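PDB 6LA0: glycoside hydrolase family 5 from Aspergillus oryzae, which acts as a secreted rutinosidase, cleaving rutinose from glycosides such as rutin, and may also trim glucose from the ends of beta-1,3-glucans. Local coordinates for residues Y11-W14 against T15-K18; E244-W247 against S248-P252. All blocks are in the same frame, centred on the assembly; numbering follows the deposited sequence.

Contact 1: residues Y11-W14 against T15-K18. With NAG (2-acetamido-2-deoxy-beta-D-glucopyranose), chain C.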
loop_
_atom_site.group_PDB
_atom_site.type_symbol
_atom_site.label_atom_id
_atom_site.label_comp_id
_atom_site.label_asym_id
_atom_site.label_seq_id
_atom_site.Cartn_x
_atom_site.Cartn_y
_atom_site.Cartn_z
ATOM N N TYR A 11 5.972 4.454 21.274
ATOM C CA TYR A 11 5.322 4.884 20.044
ATOM C C TYR A 11 6.359 5.379 19.044
ATOM O O TYR A 11 7.414 5.898 19.411
ATOM C CB TYR A 11 4.296 5.976 20.316
ATOM C CG TYR A 11 3.018 5.466 20.919
ATOM C CD1 TYR A 11 2.867 5.403 22.295
ATOM C CD2 TYR A 11 1.956 5.051 20.117
ATOM C CE1 TYR A 11 1.692 4.943 22.866
ATOM C CE2 TYR A 11 0.766 4.590 20.681
ATOM C CZ TYR A 11 0.648 4.544 22.058
ATOM O OH TYR A 11 -0.506 4.093 22.645
ATOM N N VAL A 12 6.050 5.190 17.768
ATOM C CA VAL A 12 6.974 5.512 16.688
ATOM C C VAL A 12 6.878 6.997 16.363
ATOM O O VAL A 12 5.782 7.556 16.243
ATOM C CB VAL A 12 6.660 4.644 15.455
ATOM C CG1 VAL A 12 7.121 5.322 14.205
ATOM C CG2 VAL A 12 7.289 3.249 15.597
ATOM N N ASN A 13 8.031 7.640 16.197
ATOM C CA ASN A 13 8.104 9.018 15.731
ATOM C C ASN A 13 8.748 9.003 14.354
ATOM O O ASN A 13 9.942 8.721 14.229
ATOM C CB ASN A 13 8.904 9.878 16.698
ATOM C CG ASN A 13 8.866 11.339 16.338
ATOM O OD1 ASN A 13 9.092 11.726 15.190
ATOM N ND2 ASN A 13 8.575 12.165 17.322
ATOM N N TRP A 14 7.959 9.304 13.325
ATOM C CA TRP A 14 8.423 9.069 11.971
ATOM C C TRP A 14 9.469 10.079 11.521
ATOM O O TRP A 14 10.059 9.889 10.455
ATOM C CB TRP A 14 7.231 9.072 11.007
ATOM C CG TRP A 14 6.523 7.721 10.898
ATOM C CD1 TRP A 14 5.294 7.390 11.428
ATOM C CD2 TRP A 14 6.984 6.544 10.203
ATOM N NE1 TRP A 14 4.978 6.081 11.116
ATOM C CE2 TRP A 14 5.993 5.541 10.366
ATOM C CE3 TRP A 14 8.137 6.235 9.472
ATOM C CZ2 TRP A 14 6.126 4.259 9.815
ATOM C CZ3 TRP A 14 8.264 4.962 8.929
ATOM C CH2 TRP A 14 7.265 3.997 9.098
ATOM N N THR A 15 9.712 11.151 12.284
ATOM C CA THR A 15 10.827 12.028 11.918
ATOM C C THR A 15 12.183 11.412 12.247
ATOM O O THR A 15 13.204 11.899 11.744
ATOM C CB THR A 15 10.717 13.399 12.610
ATOM O OG1 THR A 15 11.111 13.279 13.978
ATOM C CG2 THR A 15 9.296 13.950 12.526
ATOM N N THR A 16 12.221 10.382 13.097
ATOM C CA THR A 16 13.445 9.679 13.481
ATOM C C THR A 16 13.416 8.185 13.169
ATOM O O THR A 16 14.465 7.601 12.888
ATOM C CB THR A 16 13.720 9.869 14.988
ATOM O OG1 THR A 16 12.609 9.383 15.757
ATOM C CG2 THR A 16 13.927 11.348 15.317
ATOM N N PHE A 17 12.245 7.559 13.202
ATOM C CA PHE A 17 12.116 6.137 12.908
ATOM C C PHE A 17 12.375 5.854 11.427
ATOM O O PHE A 17 11.937 6.601 10.553
ATOM C CB PHE A 17 10.707 5.687 13.305
ATOM C CG PHE A 17 10.430 4.224 13.103
ATOM C CD1 PHE A 17 10.900 3.276 14.002
ATOM C CD2 PHE A 17 9.652 3.799 12.039
ATOM C CE1 PHE A 17 10.612 1.913 13.834
ATOM C CE2 PHE A 17 9.361 2.434 11.864
ATOM C CZ PHE A 17 9.850 1.498 12.764
ATOM N N LYS A 18 13.093 4.763 11.151
ATOM C CA LYS A 18 13.290 4.271 9.793
ATOM C C LYS A 18 13.045 2.764 9.756
ATOM O O LYS A 18 13.348 2.059 10.720
ATOM C CB LYS A 18 14.710 4.572 9.284
ATOM C CG LYS A 18 15.094 6.060 9.289
ATOM C CD LYS A 18 16.529 6.236 8.756
ATOM C CE LYS A 18 16.637 7.356 7.728
ATOM N NZ LYS A 18 18.039 7.559 7.242
HETATM C C1 NAG C . 8.511 13.570 17.075
HETATM C C2 NAG C . 7.568 14.220 18.077
HETATM C C3 NAG C . 7.454 15.713 17.794
HETATM C C4 NAG C . 8.837 16.351 17.764
HETATM C C5 NAG C . 9.730 15.601 16.777
HETATM C C6 NAG C . 11.150 16.110 16.746
HETATM C C7 NAG C . 5.496 13.423 19.135
HETATM C C8 NAG C . 4.171 12.749 18.918
HETATM N N2 NAG C . 6.259 13.585 18.046
HETATM O O3 NAG C . 6.634 16.340 18.775
HETATM O O4 NAG C . 8.729 17.711 17.361
HETATM O O5 NAG C . 9.790 14.210 17.132
HETATM O O6 NAG C . 11.730 16.100 18.043
HETATM O O7 NAG C . 5.858 13.804 20.246
#
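F17 spreads its ring against one methyl of V12 and turns its edge to the indole of W14, so a short turn is lined by three apolar side chains. V12 CG2 lies almost exactly over the centre of the phenyl ring, 3.9 Å from the centroid of the F17 ring, a clear CH-pi contact. The other methyl, V12 CG1, reaches the root of the ring at F17 CG (3.7 Å). With CG anti to the backbone N (chi1 -178°), F17 swings its ring back along the chain to a T-shaped stack with W14: the planes stand at 87°, and F17 CD2 comes within 3.6 Å of W14 CZ3, offset toward the rim of the indole face.

At the turn itself, the N13 carbonyl oxygen takes two backbone bonds, one from T16 N (3.0 Å) that closes a beta turn and one from F17 N (2.8 Å). The N13 side chain works as an Asx turn: OD1 receives T15 N in its carbonyl plane, and the T15 hydroxyl OG1 donates to N13 OD1 from above that plane, at 2.8 Å. Two donors thus fix the rotation of the amide whose nitrogen ND2 is covalently bonded to C1 of an N-acetylglucosamine. N13-W14-T15 is an Asn-X-Thr glycosylation sequon, with the sugar carried on the surface side of the turn while the indole of W14 is buried in the protein.

The turn runs directly into strand 19-23. W14 donates a hydrogen bond from NE1 to T185 OG1 of strand 184-187 and meets F295 of strand 294-303, whereas F17 lies against H128 of strand 128-133, which places the pair of rings near the starts of these barrel strands.

Contact 2: residues E244-W247 against S248-P252; sequences EQYW and SNQLP
Q250 folds its side chain back over the last turn of helix 244-248, crossing those of Y246 and W247 at a slant; its amide plane is within 16° of the W247 indole but steeply inclined to the Y246 phenol. Q250 NE2 stands 3.9 Å from Y246 CE1 and donates to Y246 O at 3.1 Å, in a nearly straight bond (170°). The acceptor lies in the amide plane of Q250, although the donor is slightly tilted from the plane of the Y246 carbonyl. CG of Q250 points away from its own carbonyl carbon and the chain is extended beyond it, which carries the amide back as far as Y246. The two aromatic rings also meet each other, Y246 CD1 lying 3.6 Å above the indole plane of W247.

The backbone closes the turn as well: W247 O accepts Q250 N at 3.1 Å, while S248 N makes a weak bond to E244 O. L251 CD1 packs against the same carbonyl, 3.5 Å from W247 O. Elsewhere on the helix, E244 bends at chi2 (-93°) and lays its carboxylate beside S248, E244 OE2 being 3.3 Å from S248 CB; the polar ends of both residues reach D289, E244 OE1 to its backbone N and S248 OG to its carboxylate. A water donates to Q245 O and, more loosely, to N249 OD1, bridging the helix to the loop.

Such side-chain-to-backbone pairing at the carboxyl end of a short helix belongs here to the beta-alpha-beta crossover from strand 235-237 to strand 257-265, as expected in the TIM-barrel fold of family 5 glycoside hydrolases.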
loop_
_atom_site.group_PDB
_atom_site.type_symbol
_atom_site.label_atom_id
_atom_site.label_comp_id
_atom_site.label_asym_id
_atom_site.label_seq_id
_atom_site.Cartn_x
_atom_site.Cartn_y
_atom_site.Cartn_z
ATOM N N GLU A 244 5.234 16.110 -1.368
ATOM C CA GLU A 244 4.860 16.478 -0.009
ATOM C C GLU A 244 4.724 17.993 0.130
ATOM O O GLU A 244 3.848 18.472 0.862
ATOM C CB GLU A 244 5.880 15.925 0.993
ATOM C CG GLU A 244 5.705 16.446 2.430
ATOM C CD GLU A 244 6.562 17.672 2.725
ATOM O OE1 GLU A 244 7.356 18.078 1.852
ATOM O OE2 GLU A 244 6.438 18.235 3.833
ATOM N N GLN A 245 5.545 18.765 -0.591
ATOM C CA GLN A 245 5.457 20.219 -0.465
ATOM C C GLN A 245 4.102 20.777 -0.903
ATOM O O GLN A 245 3.736 21.884 -0.481
ATOM C CB GLN A 245 6.582 20.882 -1.267
ATOM C CG GLN A 245 7.948 20.654 -0.654
ATOM C CD GLN A 245 8.671 19.469 -1.268
ATOM O OE1 GLN A 245 8.068 18.419 -1.544
ATOM N NE2 GLN A 245 9.969 19.624 -1.482
ATOM N N TYR A 246 3.358 20.043 -1.739
ATOM C CA TYR A 246 2.033 20.480 -2.165
ATOM C C TYR A 246 1.049 20.502 -1.003
ATOM O O TYR A 246 0.127 21.324 -0.992
ATOM C CB TYR A 246 1.510 19.558 -3.282
ATOM C CG TYR A 246 0.090 19.847 -3.751
ATOM C CD1 TYR A 246 -1.011 19.312 -3.076
ATOM C CD2 TYR A 246 -0.154 20.652 -4.867
ATOM C CE1 TYR A 246 -2.318 19.574 -3.492
ATOM C CE2 TYR A 246 -1.459 20.917 -5.293
ATOM C CZ TYR A 246 -2.533 20.367 -4.602
ATOM O OH TYR A 246 -3.832 20.611 -5.000
ATOM N N TRP A 247 1.222 19.610 -0.026
ATOM C CA TRP A 247 0.278 19.466 1.075
ATOM C C TRP A 247 0.751 20.120 2.361
ATOM O O TRP A 247 -0.071 20.384 3.250
ATOM C CB TRP A 247 0.021 17.979 1.380
ATOM C CG TRP A 247 -0.547 17.188 0.232
ATOM C CD1 TRP A 247 0.130 16.319 -0.582
ATOM C CD2 TRP A 247 -1.914 17.168 -0.209
ATOM N NE1 TRP A 247 -0.721 15.786 -1.516
ATOM C CE2 TRP A 247 -1.983 16.282 -1.307
ATOM C CE3 TRP A 247 -3.080 17.818 0.209
ATOM C CZ2 TRP A 247 -3.175 16.030 -1.992
ATOM C CZ3 TRP A 247 -4.264 17.566 -0.469
ATOM C CH2 TRP A 247 -4.302 16.676 -1.558
ATOM N N SER A 248 2.051 20.369 2.485
ATOM C CA SER A 248 2.610 20.617 3.805
ATOM C C SER A 248 2.148 21.947 4.388
ATOM O O SER A 248 2.056 22.084 5.613
ATOM C CB SER A 248 4.133 20.552 3.737
ATOM O OG SER A 248 4.664 21.674 3.071
ATOM N N ASN A 249 1.829 22.927 3.558
ATOM C CA ASN A 249 1.417 24.206 4.121
ATOM C C ASN A 249 -0.088 24.314 4.289
ATOM O O ASN A 249 -0.572 25.357 4.738
ATOM C CB ASN A 249 1.956 25.360 3.277
ATOM C CG ASN A 249 3.426 25.605 3.536
ATOM O OD1 ASN A 249 4.282 25.303 2.695
ATOM N ND2 ASN A 249 3.737 26.105 4.727
ATOM N N GLN A 250 -0.831 23.251 3.985
ATOM C CA GLN A 250 -2.256 23.183 4.273
ATOM C C GLN A 250 -2.552 22.452 5.576
ATOM O O GLN A 250 -3.726 22.239 5.897
ATOM C CB GLN A 250 -2.995 22.505 3.111
ATOM C CG GLN A 250 -2.441 22.862 1.719
ATOM C CD GLN A 250 -3.405 22.511 0.587
ATOM O OE1 GLN A 250 -4.613 22.743 0.695
ATOM N NE2 GLN A 250 -2.876 21.945 -0.499
ATOM N N LEU A 251 -1.523 22.075 6.341
ATOM C CA LEU A 251 -1.722 21.273 7.538
ATOM C C LEU A 251 -0.909 21.800 8.711
ATOM O O LEU A 251 0.269 22.149 8.541
ATOM C CB LEU A 251 -1.333 19.811 7.271
ATOM C CG LEU A 251 -2.179 19.103 6.214
ATOM C CD1 LEU A 251 -1.352 18.045 5.503
ATOM C CD2 LEU A 251 -3.452 18.507 6.860
ATOM N N PRO A 252 -1.497 21.850 9.910
ATOM C CA PRO A 252 -0.745 22.313 11.085
ATOM C C PRO A 252 0.491 21.462 11.348
ATOM O O PRO A 252 0.471 20.237 11.190
ATOM C CB PRO A 252 -1.760 22.195 12.234
ATOM C CG PRO A 252 -3.107 22.108 11.583
ATOM C CD PRO A 252 -2.898 21.494 10.237
HETATM O O HOH W 1 4.870 24.363 -0.372
#

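Overall arrangement
Followed from the N terminus, contact 1 comes first, closing a tight turn at residues 13-17, within 11-18, just before strand 19-23 and setting its aromatic side chains against the starts of other strands. More than two hundred residues later, contact 2 turns the chain at the end of helix 244-248 and sends it toward strand 257-265, with helix 209-229 alongside. The two are in series: neither nests in nor crosses the other. The centres of contact 1 and contact 2 are about 19 Å apart, and the nearest atoms of contact 1 and contact 2 about 10 Å, without touching. Each is a local closure, one leading into the first barrel strand, the other joining two later neighbouring strands.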